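Local coordinates for protein TqaA (Penicillium aethiopicum, PDB 5DLK) that works as a fungal nonribosomal peptide synthetase, seen here through its terminal condensation-like domain, which probably closes the carrier-bound peptide into a macrocycle, at residues D192-A195 / I196-T200; I176-S179 / Q180-G183; S78-M81 / D82-R85; V41-V44 / T45-L48; G152-L155 / P156-T160. All blocks are in the same frame, centred on the assembly; numbering follows the deposited sequence.

How the contacts relate
Contact 2 is the buried member, about 6 Å from the chain centre by its own centre, and it alone reaches the pantetheine-binding site; its chemistry is ring stacking, a glutamine clasp and a bound water. Contact 5 lies next to it, leading into a neighbouring strand of the same sheet, with an arginine gripping one carbonyl. Contact 4 touches contact 5 at its Gly152-Ser154 end and is a partly buried turn fixed by serine. Contacts 1 and 3 are helix ends that meet farther out: main-chain bonds close helix 186-197 in contact 1, whereas an asparagine and two leucines start helix 81-94 in contact 3.

Contact 1 of 5, residues D192-A195 / I196-T200; sequences DFAA and IYNQT
The Asn198 amide presents one flat face to the Ala194 carbonyl oxygen, which sits 3.1 Å from CG, while its OD1 lies in the plane of the Tyr197 ring, at the ring edge. This is the C-terminal end of helix 186-197, closed by a Schellman motif: Gln199 takes positive phi, Thr200 N donates to Ala195 O at 2.7 Å and Gln199 N to Ile196 O at 3.1 Å. Before the turn the helix keeps its regular i to i+4 bonds. Tyr197 N to Phe193 O is almost straight (174°), and Asn198 N reaches Ala194 O at 2.7 Å, the same oxygen that the Asn198 amide covers. The amide comes there because CG stays beside the backbone N (chi1 -68°), folding the side chain back over the last turn. Its poor angle to Ala194 O keeps ND2 from bonding there; instead ND2 gives to Pro400 O, and OD1 accepts from Arg402 N, tying the helix end to a neighbouring loop. With an alanine at Asn198, Arg402 N and Pro400 O would probably be left without these mates and the loop set free to shift. Tyr197 points its OH at Asn80 N, and Asp192 forms a salt bridge with Arg94, so helix 81-94 and the loop before it are held on this flank. Ile196 runs back along the previous turn, its CG1 3.2 Å from Asp192 O. As the chain turns away, Thr200 CB comes within 4.2 Å of Ala195 CB.

Contact 2 of 5, residues I176-S179 / Q180-G183; sequences ISHS and QWDG
Gln180 N donates to Ser177 O at 2.8 Å, approaching from above the carbonyl plane (43° out of it), and the chain bends through about a right angle as it leaves strand 169-177. The Gln180 side chain returns the bond: its OE1 takes Ser177 N at 3.0 Å, with the donor lying in the carbonyl plane. CG beside the backbone N (chi1 -59°) and an extended chain beyond it carry the amide to the strand, and its NE2 bonds Ile97 O, so both ends of the amide are held. The Gln180 carbonyl oxygen, in contrast, is buried with no partner. Beside the turn, the hydroxyls of Ser177 and Ser179 are joined to each other.

The His178 ring and the six-membered ring of Trp181 stack face to face, with centroids 3.8 Å apart and planes only 8° from parallel; Trp181 CZ2 lies over the centre of the imidazole. His178 ND1 also reaches Trp181 O by a weak bond at 3.0 Å, which probably helps to limit the ring's rotation. His178 stacks with Phe61 too, and a dimethyl sulfoxide sits about 4 Å from its side chain. A water at the indole edge accepts from Trp181 NE1 and donates to Ile176 O, 2.9 Å from that oxygen. Ile176 CD1 packs against Trp181 CD1 at 3.7 Å.

Asp182 is drawn off to Arg313, Ser185 and Thr327, and Gly183 belongs to the phosphopantetheine-binding site, which carries no such ligand here. Ser177 to Gly183 read SHxxxDG, the counterpart of the HHxxxDG active-site motif of condensation domains, with His178 at its second histidine position.

Contact 3 of 5, residues S78-M81 / D82-R85; sequences SLNM and DRLR
Asn80 and Arg83 meet across the first turn of helix 81-94. The asparagine carries CG anti to its N (chi1 -173°), which brings OD1 down to Arg83 N at 3.2 Å; the N-H points fairly straight at the oxygen but stands 64° above the amide's carbonyl plane. ND2 meanwhile comes obliquely to the guanidinium of Arg83, 3.6 Å from NH2, a packing contact rather than a bond, with the two planes turned 60° apart. Arg83 gets there by bending twice: chi2 is well off the usual staggered positions, and chi3 turns the chain again, folding it back past the Asn80 amide.

Arg85 behaves differently. Its chain is extended from CG to NE and runs beside the first turn, so that one guanidinium face lies over Met81 O, with NH1 3.5 Å from that oxygen. The edge of the same group turns to Asp82, whose OD1 forms a 2.6 Å salt bridge with NH1, while NE pairs with Glu123; the guanidinium is thus fixed between two carboxylates. Met81, bent at chi2 and chi3, folds its CE to 3.9 Å from Arg85 NH2 and otherwise packs on Leu161 and Val170 of the adjoining sheet.

Leu79 and Leu84 approach at about a right angle, CD1 of the former 4.0 Å from CD2 of the latter, and Leu84 continues inward onto Phe193. The main-chain bonds Leu84 N to Asn80 O and Arg85 N to Met81 O begin the regular helix. An N-cap asparagine, bridged by leucines immediately before the cap and four residues after it, is the hydrophobic-staple form of a helix start.

Contact 4 of 5, residues V41-V44 / T45-L48; sequences VIPV and TSTL
Pro43 and Ser46 close a type I beta turn that leads the chain from the loop after helix 29-38 into strand 47-53, an outer strand of a three-stranded antiparallel sheet. Hydrogen bonds carry the contact. Pro43 O takes two donors from the one serine: the backbone N of Ser46 at 3.2 Å, which closes the turn, and the hydroxyl OG of Ser46 at 2.8 Å. The two come from different directions, for N stands 62° above the carbonyl plane while OG lies in it. Ser46 can do this because OG sits between its own backbone N and carbonyl carbon (chi1 67°), a torsion that sets the hydroxyl close to the N-H and aims both at the same oxygen. The hydroxyl is also bonded to His33 NE2, so the turn is tied to helix 29-38 as well as to itself.

Van der Waals contacts are lighter and lie on two sides. On the inner side Ile42 CD1 comes to 4.1 Å from Ser46 OG, as the isoleucine touches His33 and Leu36 of the helix and Leu114 of the neighbouring strand. The outer corner belongs to Val44 and Thr45, exposed residues whose methyls CG2 and CG2 approach at 4.2 Å. A bound ethanediol lies about 4 Å from the Pro43 ring.

Beyond the turn, Thr47 joins Ala115 by backbone bonds and Asn116 by its hydroxyl, so the strand begins at once. The Pro43 ring only skirts the serine, with CD 4.4 Å from Ser46 OG.

Contact 5 of 5, residues G152-L155 / P156-T160; sequences GGSL and PVRFT
Arg158 reaches back to Leu155 at the loop that feeds strand 158-163, part of the mixed five-stranded sheet of the condensation fold. The tight side is the buried packing of Pro156, its CD 4.1 Å from Leu155 CB and its ring resting on Gln180. Val157, buried as well, turns inward to Leu98 and Ile176. Replacing Pro156 with a glycine would probably open a gap against Leu155 and Gln180 and let the backbone turn where the ring now fixes it.

The solvent side is looser. Arg158 is exposed there, though two of its nitrogens hold Leu155 O side-on: NH2 at 3.0 Å, in the carbonyl plane on a lone pair, and NE at 3.2 Å. This two-nitrogen grip on one oxygen fixes the guanidinium edge-on to the carbonyl; CG between the backbone N and carbonyl carbon (chi1 53°) and a bend at chi3 bring it there. Ser154 OG sits near NH2 without an angle fit for a hydrogen bond. Back on the tight side, the Pro156 ring packs on the preceding chain, its CG 3.8 Å from Ser154 O.

Contact 1 of 5, residues D192-A195 / I196-T200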
loop_
_atom_site.group_PDB
_atom_site.type_symbol
_atom_site.label_atom_id
_atom_site.label_comp_id
_atom_site.label_asym_id
_atom_site.label_seq_id
_atom_site.Cartn_x
_atom_site.Cartn_y
_atom_site.Cartn_z
ATOM N N ASP A 192 -0.849 17.417 6.610
ATOM C CA ASP A 192 0.212 17.883 7.500
ATOM C C ASP A 192 1.136 18.885 6.800
ATOM O O ASP A 192 1.515 19.893 7.396
ATOM C CB ASP A 192 1.041 16.718 8.038
ATOM C CG ASP A 192 0.331 15.956 9.153
ATOM O OD1 ASP A 192 -0.886 16.186 9.359
ATOM O OD2 ASP A 192 0.996 15.127 9.817
ATOM N N PHE A 193 1.509 18.605 5.553
ATOM C CA PHE A 193 2.352 19.535 4.793
ATOM C C PHE A 193 1.678 20.907 4.705
ATOM O O PHE A 193 2.273 21.928 5.052
ATOM C CB PHE A 193 2.646 19.007 3.378
ATOM C CG PHE A 193 3.655 19.837 2.618
ATOM C CD1 PHE A 193 3.276 21.022 1.994
ATOM C CD2 PHE A 193 4.973 19.421 2.504
ATOM C CE1 PHE A 193 4.198 21.786 1.295
ATOM C CE2 PHE A 193 5.901 20.177 1.800
ATOM C CZ PHE A 193 5.509 21.362 1.196
ATOM N N ALA A 194 0.431 20.917 4.255
ATOM C CA ALA A 194 -0.309 22.160 4.095
ATOM C C ALA A 194 -0.431 22.899 5.425
ATOM O O ALA A 194 -0.215 24.112 5.487
ATOM C CB ALA A 194 -1.667 21.890 3.512
ATOM N N ALA A 195 -0.756 22.167 6.486
ATOM C CA ALA A 195 -0.910 22.757 7.811
ATOM C C ALA A 195 0.389 23.389 8.308
ATOM O O ALA A 195 0.368 24.457 8.924
ATOM C CB ALA A 195 -1.407 21.704 8.812
ATOM N N ILE A 196 1.518 22.741 8.031
ATOM C CA ILE A 196 2.807 23.262 8.466
ATOM C C ILE A 196 3.148 24.525 7.679
ATOM O O ILE A 196 3.582 25.527 8.257
ATOM C CB ILE A 196 3.927 22.230 8.305
ATOM C CG1 ILE A 196 3.736 21.089 9.308
ATOM C CG2 ILE A 196 5.296 22.885 8.490
ATOM C CD1 ILE A 196 4.641 19.900 9.055
ATOM N N TYR A 197 2.929 24.481 6.367
ATOM C CA TYR A 197 3.106 25.661 5.525
ATOM C C TYR A 197 2.170 26.796 5.961
ATOM O O TYR A 197 2.580 27.958 6.031
ATOM C CB TYR A 197 2.863 25.307 4.057
ATOM C CG TYR A 197 3.019 26.472 3.102
ATOM C CD1 TYR A 197 4.251 26.765 2.534
ATOM C CD2 TYR A 197 1.935 27.272 2.766
ATOM C CE1 TYR A 197 4.401 27.826 1.655
ATOM C CE2 TYR A 197 2.075 28.331 1.893
ATOM C CZ TYR A 197 3.310 28.604 1.339
ATOM O OH TYR A 197 3.454 29.660 0.470
ATOM N N ASN A 198 0.916 26.455 6.248
ATOM C CA ASN A 198 -0.084 27.445 6.659
ATOM C C ASN A 198 0.088 27.900 8.103
ATOM O O ASN A 198 -0.693 28.713 8.603
ATOM C CB ASN A 198 -1.493 26.890 6.491
ATOM C CG ASN A 198 -1.870 26.683 5.054
ATOM O OD1 ASN A 198 -1.276 27.267 4.150
ATOM N ND2 ASN A 198 -2.877 25.847 4.827
ATOM N N GLN A 199 1.104 27.350 8.762
ATOM C CA GLN A 199 1.398 27.625 10.163
ATOM C C GLN A 199 0.200 27.341 11.070
ATOM O O GLN A 199 -0.136 28.125 11.956
ATOM C CB GLN A 199 1.878 29.065 10.321
ATOM C CG GLN A 199 3.186 29.319 9.591
ATOM C CD GLN A 199 3.608 30.770 9.620
ATOM O OE1 GLN A 199 2.821 31.668 9.307
ATOM N NE2 GLN A 199 4.856 31.013 10.005
ATOM N N THR A 200 -0.442 26.204 10.829
ATOM C CA THR A 200 -1.430 25.666 11.752
ATOM C C THR A 200 -0.760 24.610 12.627
ATOM O O THR A 200 -0.163 23.665 12.109
ATOM C CB THR A 200 -2.620 25.039 11.013
ATOM O OG1 THR A 200 -3.129 25.967 10.049
ATOM C CG2 THR A 200 -3.723 24.655 11.997
#

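Contact 2 of 5, residues I176-S179 / Q180-G183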
loop_
_atom_site.group_PDB
_atom_site.type_symbol
_atom_site.label_atom_id
_atom_site.label_comp_id
_atom_site.label_asym_id
_atom_site.label_seq_id
_atom_site.Cartn_x
_atom_site.Cartn_y
_atom_site.Cartn_z
ATOM N N ILE A 176 8.859 8.822 -2.790
ATOM C CA ILE A 176 8.592 7.984 -1.629
ATOM C C ILE A 176 8.375 6.530 -2.076
ATOM O O ILE A 176 7.796 6.261 -3.132
ATOM C CB ILE A 176 7.365 8.528 -0.822
ATOM C CG1 ILE A 176 7.141 7.737 0.478
ATOM C CG2 ILE A 176 6.107 8.601 -1.687
ATOM C CD1 ILE A 176 6.111 8.383 1.416
ATOM N N SER A 177 8.862 5.604 -1.257
ATOM C CA SER A 177 8.645 4.172 -1.454
ATOM C C SER A 177 7.316 3.765 -0.807
ATOM O O SER A 177 6.957 4.270 0.251
ATOM C CB SER A 177 9.814 3.379 -0.844
ATOM O OG SER A 177 9.496 1.999 -0.744
ATOM N N HIS A 178 6.576 2.839 -1.422
ATOM C CA HIS A 178 5.299 2.408 -0.851
ATOM C C HIS A 178 5.515 1.660 0.485
ATOM O O HIS A 178 4.573 1.435 1.241
ATOM C CB HIS A 178 4.540 1.547 -1.890
ATOM C CG HIS A 178 3.049 1.539 -1.740
ATOM N ND1 HIS A 178 2.402 1.691 -0.521
ATOM C CD2 HIS A 178 2.060 1.390 -2.653
ATOM C CE1 HIS A 178 1.102 1.632 -0.699
ATOM N NE2 HIS A 178 0.861 1.435 -1.989
ATOM N N SER A 179 6.765 1.332 0.809
ATOM C CA SER A 179 7.067 0.827 2.150
ATOM C C SER A 179 6.827 1.897 3.213
ATOM O O SER A 179 6.864 1.603 4.409
ATOM C CB SER A 179 8.515 0.336 2.245
ATOM O OG SER A 179 9.443 1.399 2.001
ATOM N N GLN A 180 6.559 3.129 2.772
ATOM C CA GLN A 180 6.492 4.277 3.683
ATOM C C GLN A 180 5.131 4.963 3.727
ATOM O O GLN A 180 4.968 5.981 4.407
ATOM C CB GLN A 180 7.575 5.316 3.294
ATOM C CG GLN A 180 8.986 4.759 3.346
ATOM C CD GLN A 180 10.000 5.735 2.750
ATOM O OE1 GLN A 180 10.023 5.950 1.540
ATOM N NE2 GLN A 180 10.818 6.354 3.609
ATOM N N TRP A 181 4.135 4.423 3.022
ATOM C CA TRP A 181 2.814 5.038 3.044
ATOM C C TRP A 181 1.741 4.002 2.681
ATOM O O TRP A 181 2.060 2.913 2.207
ATOM C CB TRP A 181 2.740 6.239 2.071
ATOM C CG TRP A 181 2.864 5.851 0.628
ATOM C CD1 TRP A 181 4.018 5.676 -0.073
ATOM C CD2 TRP A 181 1.794 5.544 -0.281
ATOM N NE1 TRP A 181 3.740 5.306 -1.363
ATOM C CE2 TRP A 181 2.382 5.217 -1.518
ATOM C CE3 TRP A 181 0.400 5.524 -0.171
ATOM C CZ2 TRP A 181 1.627 4.863 -2.643
ATOM C CZ3 TRP A 181 -0.357 5.171 -1.294
ATOM C CH2 TRP A 181 0.257 4.847 -2.507
ATOM N N ASP A 182 0.485 4.345 2.930
ATOM C CA ASP A 182 -0.635 3.549 2.428
ATOM C C ASP A 182 -1.829 4.440 2.111
ATOM O O ASP A 182 -1.801 5.655 2.355
ATOM C CB ASP A 182 -1.026 2.445 3.420
ATOM C CG ASP A 182 -1.336 2.965 4.802
ATOM O OD1 ASP A 182 -1.748 4.138 4.945
ATOM O OD2 ASP A 182 -1.195 2.177 5.766
ATOM N N GLY A 183 -2.878 3.840 1.554
ATOM C CA GLY A 183 -4.022 4.611 1.093
ATOM C C GLY A 183 -4.678 5.420 2.196
ATOM O O GLY A 183 -5.184 6.520 1.959
HETATM O O HOH W 1 5.538 4.512 -3.506
#

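Contact 3 of 5, residues S78-M81 / D82-R85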
loop_
_atom_site.group_PDB
_atom_site.type_symbol
_atom_site.label_atom_id
_atom_site.label_comp_id
_atom_site.label_asym_id
_atom_site.label_seq_id
_atom_site.Cartn_x
_atom_site.Cartn_y
_atom_site.Cartn_z
ATOM N N SER A 78 1.321 34.402 -4.547
ATOM C CA SER A 78 1.374 34.311 -3.088
ATOM C C SER A 78 2.392 33.305 -2.557
ATOM O O SER A 78 2.627 33.238 -1.352
ATOM C CB SER A 78 -0.007 33.947 -2.529
ATOM O OG SER A 78 -0.998 34.863 -2.952
ATOM N N LEU A 79 2.988 32.517 -3.442
ATOM C CA LEU A 79 3.845 31.423 -2.995
ATOM C C LEU A 79 5.073 31.923 -2.252
ATOM O O LEU A 79 5.768 32.824 -2.711
ATOM C CB LEU A 79 4.279 30.554 -4.180
ATOM C CG LEU A 79 5.113 29.330 -3.780
ATOM C CD1 LEU A 79 4.328 28.427 -2.814
ATOM C CD2 LEU A 79 5.580 28.544 -5.004
ATOM N N ASN A 80 5.336 31.329 -1.095
ATOM C CA ASN A 80 6.521 31.651 -0.324
ATOM C C ASN A 80 7.532 30.511 -0.425
ATOM O O ASN A 80 7.398 29.495 0.258
ATOM C CB ASN A 80 6.137 31.927 1.129
ATOM C CG ASN A 80 7.294 32.433 1.962
ATOM O OD1 ASN A 80 8.457 32.108 1.716
ATOM N ND2 ASN A 80 6.977 33.233 2.973
ATOM N N MET A 81 8.538 30.684 -1.279
ATOM C CA MET A 81 9.495 29.617 -1.566
ATOM C C MET A 81 10.287 29.160 -0.342
ATOM O O MET A 81 10.527 27.957 -0.173
ATOM C CB MET A 81 10.451 30.050 -2.678
ATOM C CG MET A 81 9.770 30.231 -4.022
ATOM S SD MET A 81 9.362 28.677 -4.857
ATOM C CE MET A 81 10.988 28.147 -5.396
ATOM N N ASP A 82 10.683 30.095 0.522
ATOM C CA ASP A 82 11.406 29.714 1.735
ATOM C C ASP A 82 10.531 28.886 2.676
ATOM O O ASP A 82 11.003 27.932 3.291
ATOM C CB ASP A 82 11.930 30.944 2.478
ATOM C CG ASP A 82 13.253 31.434 1.925
ATOM O OD1 ASP A 82 13.851 30.710 1.095
ATOM O OD2 ASP A 82 13.699 32.534 2.322
ATOM N N ARG A 83 9.261 29.256 2.790
ATOM C CA ARG A 83 8.345 28.535 3.660
ATOM C C ARG A 83 8.071 27.138 3.103
ATOM O O ARG A 83 7.957 26.173 3.851
ATOM C CB ARG A 83 7.034 29.306 3.826
ATOM C CG ARG A 83 6.107 28.721 4.881
ATOM C CD ARG A 83 5.765 29.752 5.930
ATOM N NE ARG A 83 5.148 30.928 5.327
ATOM C CZ ARG A 83 4.889 32.053 5.983
ATOM N NH1 ARG A 83 5.202 32.157 7.266
ATOM N NH2 ARG A 83 4.324 33.078 5.352
ATOM N N LEU A 84 7.961 27.047 1.783
ATOM C CA LEU A 84 7.830 25.764 1.114
ATOM C C LEU A 84 9.010 24.857 1.474
ATOM O O LEU A 84 8.818 23.705 1.873
ATOM C CB LEU A 84 7.741 25.965 -0.398
ATOM C CG LEU A 84 6.910 24.981 -1.210
ATOM C CD1 LEU A 84 5.467 24.900 -0.688
ATOM C CD2 LEU A 84 6.945 25.398 -2.668
ATOM N N ARG A 85 10.226 25.388 1.348
ATOM C CA ARG A 85 11.440 24.643 1.673
ATOM C C ARG A 85 11.478 24.153 3.116
ATOM O O ARG A 85 11.803 22.997 3.373
ATOM C CB ARG A 85 12.686 25.499 1.415
ATOM C CG ARG A 85 13.021 25.715 -0.036
ATOM C CD ARG A 85 14.283 26.565 -0.190
ATOM N NE ARG A 85 14.372 27.053 -1.555
ATOM C CZ ARG A 85 14.060 28.285 -1.938
ATOM N NH1 ARG A 85 13.694 29.193 -1.043
ATOM N NH2 ARG A 85 14.149 28.612 -3.216
#

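Contact 4 of 5, residues V41-V44 / T45-L48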
loop_
_atom_site.group_PDB
_atom_site.type_symbol
_atom_site.label_atom_id
_atom_site.label_comp_id
_atom_site.label_asym_id
_atom_site.label_seq_id
_atom_site.Cartn_x
_atom_site.Cartn_y
_atom_site.Cartn_z
ATOM N N VAL A 41 26.272 7.023 2.025
ATOM C CA VAL A 41 24.916 6.595 1.668
ATOM C C VAL A 41 23.863 7.467 2.358
ATOM O O VAL A 41 22.845 7.827 1.771
ATOM C CB VAL A 41 24.698 5.119 2.044
ATOM C CG1 VAL A 41 23.256 4.690 1.750
ATOM C CG2 VAL A 41 25.705 4.234 1.305
ATOM N N ILE A 42 24.134 7.812 3.611
ATOM C CA ILE A 42 23.277 8.686 4.404
ATOM C C ILE A 42 24.149 9.809 4.991
ATOM O O ILE A 42 25.366 9.658 5.054
ATOM C CB ILE A 42 22.571 7.905 5.526
ATOM C CG1 ILE A 42 23.604 7.180 6.396
ATOM C CG2 ILE A 42 21.567 6.919 4.916
ATOM C CD1 ILE A 42 23.013 6.534 7.657
ATOM N N PRO A 43 23.537 10.933 5.404
ATOM C CA PRO A 43 24.337 12.091 5.842
ATOM C C PRO A 43 25.219 11.795 7.056
ATOM O O PRO A 43 24.771 11.104 7.967
ATOM C CB PRO A 43 23.276 13.138 6.188
ATOM C CG PRO A 43 22.082 12.752 5.385
ATOM C CD PRO A 43 22.098 11.252 5.364
ATOM N N VAL A 44 26.449 12.311 7.074
ATOM C CA VAL A 44 27.374 11.993 8.161
ATOM C C VAL A 44 26.934 12.586 9.487
ATOM O O VAL A 44 27.326 12.098 10.539
ATOM C CB VAL A 44 28.809 12.478 7.867
ATOM C CG1 VAL A 44 29.477 11.587 6.830
ATOM C CG2 VAL A 44 28.784 13.919 7.406
ATOM N N THR A 45 26.116 13.629 9.450
ATOM C CA THR A 45 25.667 14.249 10.688
ATOM C C THR A 45 24.379 13.643 11.254
ATOM O O THR A 45 23.916 14.051 12.319
ATOM C CB THR A 45 25.449 15.758 10.505
ATOM O OG1 THR A 45 24.439 15.981 9.518
ATOM C CG2 THR A 45 26.757 16.434 10.067
ATOM N N SER A 46 23.786 12.688 10.544
ATOM C CA SER A 46 22.582 12.044 11.058
ATOM C C SER A 46 22.928 11.165 12.255
ATOM O O SER A 46 24.070 10.720 12.402
ATOM C CB SER A 46 21.891 11.199 9.971
ATOM O OG SER A 46 22.701 10.093 9.603
ATOM N N THR A 47 21.934 10.916 13.101
ATOM C CA THR A 47 22.074 9.950 14.176
ATOM C C THR A 47 21.099 8.796 13.954
ATOM O O THR A 47 20.105 8.946 13.243
ATOM C CB THR A 47 21.803 10.575 15.539
ATOM O OG1 THR A 47 20.466 11.087 15.571
ATOM C CG2 THR A 47 22.790 11.725 15.789
ATOM N N LEU A 48 21.389 7.656 14.565
ATOM C CA LEU A 48 20.495 6.503 14.466
ATOM C C LEU A 48 19.546 6.472 15.656
ATOM O O LEU A 48 19.965 6.234 16.797
ATOM C CB LEU A 48 21.292 5.205 14.388
ATOM C CG LEU A 48 20.462 3.930 14.208
ATOM C CD1 LEU A 48 19.835 3.891 12.808
ATOM C CD2 LEU A 48 21.318 2.704 14.469
#

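Contact 5 of 5, residues G152-L155 / P156-T160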
loop_
_atom_site.group_PDB
_atom_site.type_symbol
_atom_site.label_atom_id
_atom_site.label_comp_id
_atom_site.label_asym_id
_atom_site.label_seq_id
_atom_site.Cartn_x
_atom_site.Cartn_y
_atom_site.Cartn_z
ATOM N N GLY A 152 19.771 -0.302 -0.901
ATOM C CA GLY A 152 21.120 0.241 -0.787
ATOM C C GLY A 152 21.297 1.204 0.376
ATOM O O GLY A 152 22.428 1.588 0.715
ATOM N N GLY A 153 20.185 1.620 0.976
ATOM C CA GLY A 153 20.209 2.487 2.143
ATOM C C GLY A 153 19.954 3.971 1.923
ATOM O O GLY A 153 19.750 4.707 2.881
ATOM N N SER A 154 19.951 4.420 0.672
ATOM C CA SER A 154 19.665 5.824 0.379
ATOM C C SER A 154 18.238 6.156 0.799
ATOM O O SER A 154 17.314 5.375 0.540
ATOM C CB SER A 154 19.877 6.110 -1.114
ATOM O OG SER A 154 19.465 7.426 -1.444
ATOM N N LEU A 155 18.045 7.283 1.476
ATOM C CA LEU A 155 16.707 7.668 1.915
ATOM C C LEU A 155 15.763 7.790 0.721
ATOM O O LEU A 155 16.031 8.564 -0.202
ATOM C CB LEU A 155 16.756 8.989 2.674
ATOM C CG LEU A 155 17.546 8.911 3.976
ATOM C CD1 LEU A 155 18.172 10.267 4.318
ATOM C CD2 LEU A 155 16.641 8.441 5.100
ATOM N N PRO A 156 14.663 7.017 0.719
ATOM C CA PRO A 156 13.798 7.125 -0.465
ATOM C C PRO A 156 13.022 8.434 -0.501
ATOM O O PRO A 156 12.660 8.858 -1.587
ATOM C CB PRO A 156 12.834 5.927 -0.326
ATOM C CG PRO A 156 13.564 4.953 0.555
ATOM C CD PRO A 156 14.315 5.846 1.550
ATOM N N VAL A 157 12.767 9.047 0.652
ATOM C CA VAL A 157 11.949 10.258 0.687
ATOM C C VAL A 157 12.837 11.489 0.454
ATOM O O VAL A 157 13.784 11.756 1.204
ATOM C CB VAL A 157 11.161 10.387 1.997
ATOM C CG1 VAL A 157 10.596 11.801 2.179
ATOM C CG2 VAL A 157 9.995 9.367 2.018
ATOM N N ARG A 158 12.537 12.213 -0.614
ATOM C CA ARG A 158 13.325 13.385 -0.990
ATOM C C ARG A 158 12.481 14.301 -1.857
ATOM O O ARG A 158 11.527 13.861 -2.512
ATOM C CB ARG A 158 14.612 12.972 -1.700
ATOM C CG ARG A 158 14.434 12.049 -2.893
ATOM C CD ARG A 158 15.813 11.584 -3.387
ATOM N NE ARG A 158 16.534 10.926 -2.306
ATOM C CZ ARG A 158 17.854 10.897 -2.160
ATOM N NH1 ARG A 158 18.656 11.518 -3.031
ATOM N NH2 ARG A 158 18.373 10.239 -1.118
ATOM N N PHE A 159 12.829 15.584 -1.847
ATOM C CA PHE A 159 11.972 16.625 -2.401
ATOM C C PHE A 159 12.659 17.366 -3.527
ATOM O O PHE A 159 13.878 17.552 -3.500
ATOM C CB PHE A 159 11.582 17.646 -1.323
ATOM C CG PHE A 159 10.868 17.058 -0.146
ATOM C CD1 PHE A 159 11.568 16.459 0.882
ATOM C CD2 PHE A 159 9.488 17.125 -0.072
ATOM C CE1 PHE A 159 10.898 15.911 1.991
ATOM C CE2 PHE A 159 8.803 16.580 1.027
ATOM C CZ PHE A 159 9.515 15.977 2.055
ATOM N N THR A 160 11.860 17.770 -4.509
ATOM C CA THR A 160 12.352 18.513 -5.673
ATOM C C THR A 160 11.456 19.725 -5.856
ATOM O O THR A 160 10.248 19.642 -5.700
ATOM C CB THR A 160 12.354 17.656 -6.965
ATOM O OG1 THR A 160 13.154 16.481 -6.776
ATOM C CG2 THR A 160 12.938 18.444 -8.135
#